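Local coordinates for protein cellulase CEL9M (Clostridium cellulolyticum, PDB 1IA6) that probably hydrolyses internal beta-1,4-glucosidic linkages in cellulose and related beta-glucans, as a family 9 endoglucanase catalytic module, at residues T8-K11 / D12-I15; I280-N283 / F284-K288. All coordinates share one frame; numbering follows the deposited sequence.

Contact 1: residues T8-K11 / D12-I15; sequences TALK and DSII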
ATOM      1  N   THR A   8     -16.284 -10.673  -3.865  1.00 15.11           N
ATOM      2  CA  THR A   8     -15.331 -11.357  -4.728  1.00 14.41           C
ATOM      3  C   THR A   8     -14.167 -10.436  -5.081  1.00 13.95           C
ATOM      4  O   THR A   8     -13.022 -10.875  -5.164  1.00 13.95           O
ATOM      5  CB  THR A   8     -16.008 -11.855  -6.021  1.00 16.21           C
ATOM      6  OG1 THR A   8     -17.020 -12.814  -5.687  1.00 16.65           O
ATOM      7  CG2 THR A   8     -14.990 -12.520  -6.940  1.00 16.75           C
ATOM      8  N   ALA A   9     -14.460  -9.157  -5.286  1.00 11.35           N
ATOM      9  CA  ALA A   9     -13.408  -8.200  -5.617  1.00 10.53           C
ATOM     10  C   ALA A   9     -12.433  -8.106  -4.444  1.00 10.29           C
ATOM     11  O   ALA A   9     -11.221  -8.047  -4.640  1.00 10.19           O
ATOM     12  CB  ALA A   9     -14.010  -6.832  -5.914  1.00 10.01           C
ATOM     13  N   LEU A  10     -12.967  -8.091  -3.226  1.00 10.19           N
ATOM     14  CA  LEU A  10     -12.122  -8.013  -2.039  1.00  9.75           C
ATOM     15  C   LEU A  10     -11.180  -9.212  -1.984  1.00 11.28           C
ATOM     16  O   LEU A  10      -9.972  -9.050  -1.812  1.00 11.57           O
ATOM     17  CB  LEU A  10     -12.972  -7.972  -0.766  1.00 10.26           C
ATOM     18  CG  LEU A  10     -12.176  -7.967   0.543  1.00 11.26           C
ATOM     19  CD1 LEU A  10     -11.258  -6.743   0.587  1.00  9.78           C
ATOM     20  CD2 LEU A  10     -13.133  -7.959   1.724  1.00 12.13           C
ATOM     21  N   LYS A  11     -11.735 -10.411  -2.133  1.00  9.06           N
ATOM     22  CA  LYS A  11     -10.933 -11.629  -2.110  1.00  9.53           C
ATOM     23  C   LYS A  11      -9.816 -11.552  -3.143  1.00 10.20           C
ATOM     24  O   LYS A  11      -8.663 -11.867  -2.849  1.00  9.40           O
ATOM     25  CB  LYS A  11     -11.794 -12.858  -2.410  1.00 11.33           C
ATOM     26  CG  LYS A  11     -10.993 -14.161  -2.396  1.00 16.36           C
ATOM     27  CD  LYS A  11     -11.810 -15.362  -2.861  1.00 22.09           C
ATOM     28  CE  LYS A  11     -12.099 -15.304  -4.353  1.00 24.31           C
ATOM     29  NZ  LYS A  11     -12.799 -16.533  -4.836  1.00 29.58           N
ATOM     30  N   ASP A  12     -10.164 -11.137  -4.358  1.00  8.38           N
ATOM     31  CA  ASP A  12      -9.172 -11.028  -5.420  1.00  8.34           C
ATOM     32  C   ASP A  12      -8.081 -10.009  -5.104  1.00  6.51           C
ATOM     33  O   ASP A  12      -6.911 -10.278  -5.333  1.00  8.22           O
ATOM     34  CB  ASP A  12      -9.823 -10.630  -6.748  1.00  7.87           C
ATOM     35  CG  ASP A  12     -10.700 -11.719  -7.332  1.00 13.64           C
ATOM     36  OD1 ASP A  12     -10.533 -12.902  -6.971  1.00 12.25           O
ATOM     37  OD2 ASP A  12     -11.555 -11.384  -8.177  1.00 15.08           O
ATOM     38  N   SER A  13      -8.466  -8.846  -4.581  1.00  7.42           N
ATOM     39  CA  SER A  13      -7.503  -7.787  -4.273  1.00  7.66           C
ATOM     40  C   SER A  13      -6.474  -8.209  -3.227  1.00  7.75           C
ATOM     41  O   SER A  13      -5.344  -7.714  -3.216  1.00  7.58           O
ATOM     42  CB  SER A  13      -8.232  -6.512  -3.823  1.00  8.65           C
ATOM     43  OG  SER A  13      -8.890  -6.692  -2.582  1.00 12.89           O
ATOM     44  N   ILE A  14      -6.864  -9.126  -2.349  1.00  6.16           N
ATOM     45  CA  ILE A  14      -5.958  -9.626  -1.317  1.00  7.46           C
ATOM     46  C   ILE A  14      -5.046 -10.689  -1.926  1.00  9.21           C
ATOM     47  O   ILE A  14      -3.853 -10.740  -1.638  1.00  8.16           O
ATOM     48  CB  ILE A  14      -6.741 -10.251  -0.151  1.00  7.07           C
ATOM     49  CG1 ILE A  14      -7.585  -9.177   0.537  1.00  9.79           C
ATOM     50  CG2 ILE A  14      -5.776 -10.914   0.831  1.00  7.34           C
ATOM     51  CD1 ILE A  14      -8.621  -9.738   1.498  1.00 10.08           C
ATOM     52  N   ILE A  15      -5.624 -11.535  -2.775  1.00  9.42           N
ATOM     53  CA  ILE A  15      -4.883 -12.601  -3.444  1.00  9.81           C
ATOM     54  C   ILE A  15      -3.735 -12.058  -4.294  1.00  9.25           C
ATOM     55  O   ILE A  15      -2.686 -12.695  -4.416  1.00 10.08           O
ATOM     56  CB  ILE A  15      -5.835 -13.439  -4.331  1.00 11.75           C
ATOM     57  CG1 ILE A  15      -6.578 -14.456  -3.460  1.00 14.64           C
ATOM     58  CG2 ILE A  15      -5.067 -14.119  -5.453  1.00 17.28           C
ATOM     59  CD1 ILE A  15      -7.768 -15.111  -4.160  1.00 17.16           C
TER
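Ser13 reaches back to Leu10 within the N-terminal alpha-helix 6-15 of this family 9 glycosidase, where the side chain bonds to the backbone one turn earlier. With chi1 at 67°, Ser13 OG is folded in over its own backbone, a torsion that brings the hydroxyl to 2.7 Å from Leu10 O as a donor. It approaches from the flank of the carbonyl, at a C=O...OG angle of 118°, while Ile14 N, 3.2 Å from the same Leu10 O, comes in almost end-on; two donors therefore grip one buried oxygen. The helical ladder continues on both sides, from Asp12 N to Thr8 O, Ser13 N to Ala9 O and Ile15 N to Lys11 O.

Two side-chain pairs follow the i to i+4 spacing. Leu10 CG meets Ile14 CD1 at 4.1 Å, the two side chains running at a slant to each other. Lys11 and Ile15 instead lie alongside one another, the aliphatic Lys11 CG 3.8 Å from Ile15 CD1. The Lys11 chain, extended at first, bends at chi3 (71°), which swings CE to 3.9 Å from Asp12 OD1; the ammonium itself makes no salt bridge with that carboxylate. Helix 413-429 covers Ala9, Leu10 and Ser13. At the N-terminal end, Thr8 OG1 bonds to Asp5, and Thr8 CG2 rests 3.8 Å from Asp12 OD2.

Contact 2: residues I280-N283 / F284-K288; sequences IEFN and FNYWK. Unlike the reference sequence in segment 280-283: Phe282 (reference Ile).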
ATOM      1  N   ILE A 280      -9.325  17.963   7.218  1.00 13.78           N
ATOM      2  CA  ILE A 280     -10.062  16.885   6.572  1.00 15.91           C
ATOM      3  C   ILE A 280     -11.190  17.434   5.703  1.00 15.94           C
ATOM      4  O   ILE A 280     -11.370  17.009   4.560  1.00 14.77           O
ATOM      5  CB  ILE A 280     -10.660  15.921   7.621  1.00 16.84           C
ATOM      6  CG1 ILE A 280      -9.531  15.199   8.356  1.00 20.05           C
ATOM      7  CG2 ILE A 280     -11.589  14.927   6.953  1.00 19.88           C
ATOM      8  CD1 ILE A 280      -8.575  14.474   7.441  1.00 20.82           C
ATOM      9  N   GLU A 281     -11.948  18.379   6.246  1.00 15.69           N
ATOM     10  CA  GLU A 281     -13.053  18.983   5.505  1.00 18.17           C
ATOM     11  C   GLU A 281     -12.563  19.629   4.213  1.00 16.81           C
ATOM     12  O   GLU A 281     -13.199  19.499   3.165  1.00 17.12           O
ATOM     13  CB  GLU A 281     -13.755  20.036   6.362  1.00 21.51           C
ATOM     14  CG  GLU A 281     -14.456  19.480   7.585  1.00 28.90           C
ATOM     15  CD  GLU A 281     -15.059  20.573   8.449  1.00 33.57           C
ATOM     16  OE1 GLU A 281     -15.867  21.370   7.923  1.00 36.71           O
ATOM     17  OE2 GLU A 281     -14.722  20.640   9.653  1.00 37.28           O
ATOM     18  N   PHE A 282     -11.438  20.334   4.292  1.00 14.89           N
ATOM     19  CA  PHE A 282     -10.874  20.991   3.115  1.00 15.60           C
ATOM     20  C   PHE A 282     -10.576  19.971   2.026  1.00 15.43           C
ATOM     21  O   PHE A 282     -11.014  20.118   0.883  1.00 14.44           O
ATOM     22  CB  PHE A 282      -9.574  21.722   3.460  1.00 15.67           C
ATOM     23  CG  PHE A 282      -8.901  22.345   2.263  1.00 17.57           C
ATOM     24  CD1 PHE A 282      -9.261  23.617   1.829  1.00 18.69           C
ATOM     25  CD2 PHE A 282      -7.947  21.638   1.539  1.00 16.96           C
ATOM     26  CE1 PHE A 282      -8.681  24.176   0.690  1.00 19.34           C
ATOM     27  CE2 PHE A 282      -7.360  22.186   0.398  1.00 18.37           C
ATOM     28  CZ  PHE A 282      -7.729  23.457  -0.028  1.00 18.67           C
ATOM     29  N   ASN A 283      -9.816  18.940   2.384  1.00 12.97           N
ATOM     30  CA  ASN A 283      -9.449  17.910   1.424  1.00 11.40           C
ATOM     31  C   ASN A 283     -10.662  17.239   0.797  1.00 11.06           C
ATOM     32  O   ASN A 283     -10.713  17.055  -0.417  1.00 10.97           O
ATOM     33  CB  ASN A 283      -8.547  16.865   2.083  1.00 10.68           C
ATOM     34  CG  ASN A 283      -8.246  15.697   1.166  1.00 11.48           C
ATOM     35  OD1 ASN A 283      -8.913  14.668   1.220  1.00 13.40           O
ATOM     36  ND2 ASN A 283      -7.251  15.862   0.303  1.00 12.37           N
ATOM     37  N   PHE A 284     -11.647  16.885   1.617  1.00 11.15           N
ATOM     38  CA  PHE A 284     -12.845  16.239   1.102  1.00 12.27           C
ATOM     39  C   PHE A 284     -13.616  17.153   0.159  1.00 13.63           C
ATOM     40  O   PHE A 284     -14.014  16.732  -0.927  1.00 15.21           O
ATOM     41  CB  PHE A 284     -13.755  15.794   2.255  1.00 14.41           C
ATOM     42  CG  PHE A 284     -13.220  14.629   3.046  1.00 15.57           C
ATOM     43  CD1 PHE A 284     -12.074  13.950   2.635  1.00 16.37           C
ATOM     44  CD2 PHE A 284     -13.884  14.190   4.187  1.00 17.71           C
ATOM     45  CE1 PHE A 284     -11.598  12.848   3.348  1.00 17.26           C
ATOM     46  CE2 PHE A 284     -13.417  13.088   4.908  1.00 18.15           C
ATOM     47  CZ  PHE A 284     -12.272  12.417   4.486  1.00 17.80           C
ATOM     48  N   ASN A 285     -13.821  18.401   0.566  1.00 13.88           N
ATOM     49  CA  ASN A 285     -14.550  19.349  -0.273  1.00 16.68           C
ATOM     50  C   ASN A 285     -13.784  19.664  -1.550  1.00 17.77           C
ATOM     51  O   ASN A 285     -14.381  19.963  -2.584  1.00 17.73           O
ATOM     52  CB  ASN A 285     -14.845  20.640   0.496  1.00 17.67           C
ATOM     53  CG  ASN A 285     -15.917  20.453   1.551  1.00 19.02           C
ATOM     54  OD1 ASN A 285     -16.833  19.650   1.376  1.00 23.15           O
ATOM     55  ND2 ASN A 285     -15.818  21.199   2.643  1.00 20.99           N
ATOM     56  N   TYR A 286     -12.460  19.589  -1.478  1.00 17.54           N
ATOM     57  CA  TYR A 286     -11.628  19.850  -2.642  1.00 17.55           C
ATOM     58  C   TYR A 286     -11.846  18.737  -3.667  1.00 16.94           C
ATOM     59  O   TYR A 286     -11.969  18.995  -4.863  1.00 16.17           O
ATOM     60  CB  TYR A 286     -10.156  19.924  -2.226  1.00 18.96           C
ATOM     61  CG  TYR A 286      -9.218  20.284  -3.352  1.00 22.09           C
ATOM     62  CD1 TYR A 286      -8.707  19.306  -4.201  1.00 22.02           C
ATOM     63  CD2 TYR A 286      -8.853  21.612  -3.580  1.00 24.67           C
ATOM     64  CE1 TYR A 286      -7.855  19.639  -5.254  1.00 24.33           C
ATOM     65  CE2 TYR A 286      -8.005  21.958  -4.627  1.00 25.97           C
ATOM     66  CZ  TYR A 286      -7.508  20.966  -5.458  1.00 26.48           C
ATOM     67  OH  TYR A 286      -6.662  21.306  -6.487  1.00 28.20           O
ATOM     68  N   TRP A 287     -11.911  17.497  -3.191  1.00 16.51           N
ATOM     69  CA  TRP A 287     -12.132  16.365  -4.086  1.00 15.66           C
ATOM     70  C   TRP A 287     -13.542  16.350  -4.660  1.00 16.36           C
ATOM     71  O   TRP A 287     -13.757  15.880  -5.772  1.00 16.40           O
ATOM     72  CB  TRP A 287     -11.859  15.040  -3.364  1.00 14.77           C
ATOM     73  CG  TRP A 287     -10.442  14.593  -3.509  1.00 13.02           C
ATOM     74  CD1 TRP A 287      -9.339  15.143  -2.916  1.00 13.07           C
ATOM     75  CD2 TRP A 287      -9.959  13.553  -4.365  1.00 12.51           C
ATOM     76  NE1 TRP A 287      -8.201  14.511  -3.353  1.00 12.09           N
ATOM     77  CE2 TRP A 287      -8.552  13.531  -4.245  1.00 13.46           C
ATOM     78  CE3 TRP A 287     -10.579  12.637  -5.228  1.00 12.11           C
ATOM     79  CZ2 TRP A 287      -7.752  12.627  -4.954  1.00 13.67           C
ATOM     80  CZ3 TRP A 287      -9.782  11.738  -5.934  1.00 13.44           C
ATOM     81  CH2 TRP A 287      -8.383  11.744  -5.790  1.00 12.69           C
ATOM     82  N   LYS A 288     -14.502  16.870  -3.904  1.00 16.78           N
ATOM     83  CA  LYS A 288     -15.885  16.896  -4.369  1.00 18.74           C
ATOM     84  C   LYS A 288     -16.110  17.772  -5.595  1.00 18.65           C
ATOM     85  O   LYS A 288     -16.893  17.417  -6.480  1.00 19.31           O
ATOM     86  CB  LYS A 288     -16.816  17.401  -3.264  1.00 21.25           C
ATOM     87  CG  LYS A 288     -17.042  16.457  -2.104  1.00 23.43           C
ATOM     88  CD  LYS A 288     -17.955  17.124  -1.085  1.00 26.10           C
ATOM     89  CE  LYS A 288     -18.206  16.236   0.113  1.00 26.87           C
ATOM     90  NZ  LYS A 288     -19.107  16.910   1.086  1.00 27.56           N
TER
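Apolar contact is tightest between Ile280 and Phe284, one turn apart on helix 274-289. Ile280 CG2 sits over one face of the Phe284 ring, 3.7 Å from its centroid, a CH-pi contact displaced toward the rim. CE2 of Phe284 is the nearest atom to that methyl, at 3.3 Å. Phe284 CG stands anti to its own carbonyl carbon (chi1 -71°), laying the ring back along the preceding turn beneath it. A looser contact pairs two rings, Phe282, which differs from the reference sequence, and Tyr286: they are near parallel, at 30°, but so offset that they scarcely overlap, with centroids 6.0 Å from each other.

Among polar groups, the Asn283 amide runs beside Trp287, its plane 45° from the indole and its ND2 3.9 Å from Trp287 CD1.

Backbone bonds repeat the i to i+4 pattern, among them Phe284 N to Ile280 O at 3.0 Å. Phe284 packs against helices 306-323 and 327-341, with Tyr320 meeting it edge-to-face. The chemistry implies that buried polar groups are satisfied right beside an apolar contact: main-chain carbonyls meet the side-chain N-H groups, Trp252 O accepting from both Asn283 ND2 and Trp287 NE1, and Asp250 O from ND2.

In the fold
From the N terminus, contact 1 comes first, on helix 6-15, and contact 2 follows far along the chain on helix 274-289. Each joins consecutive turns of a single helix, so neither closes a loop; they run in series, without nesting or crossing. Their centres are 29 Å apart and their nearest atoms about 18 Å, which rules out direct touch. Through their outward partners, residues 8-15 bring the first helix against the last, 413-429, joining the two ends of the catalytic module. Residues 280-288 instead bind their helix to 260-271 before it and to 306-323 and 327-341 after it, within the (alpha/alpha)6 barrel of family 9.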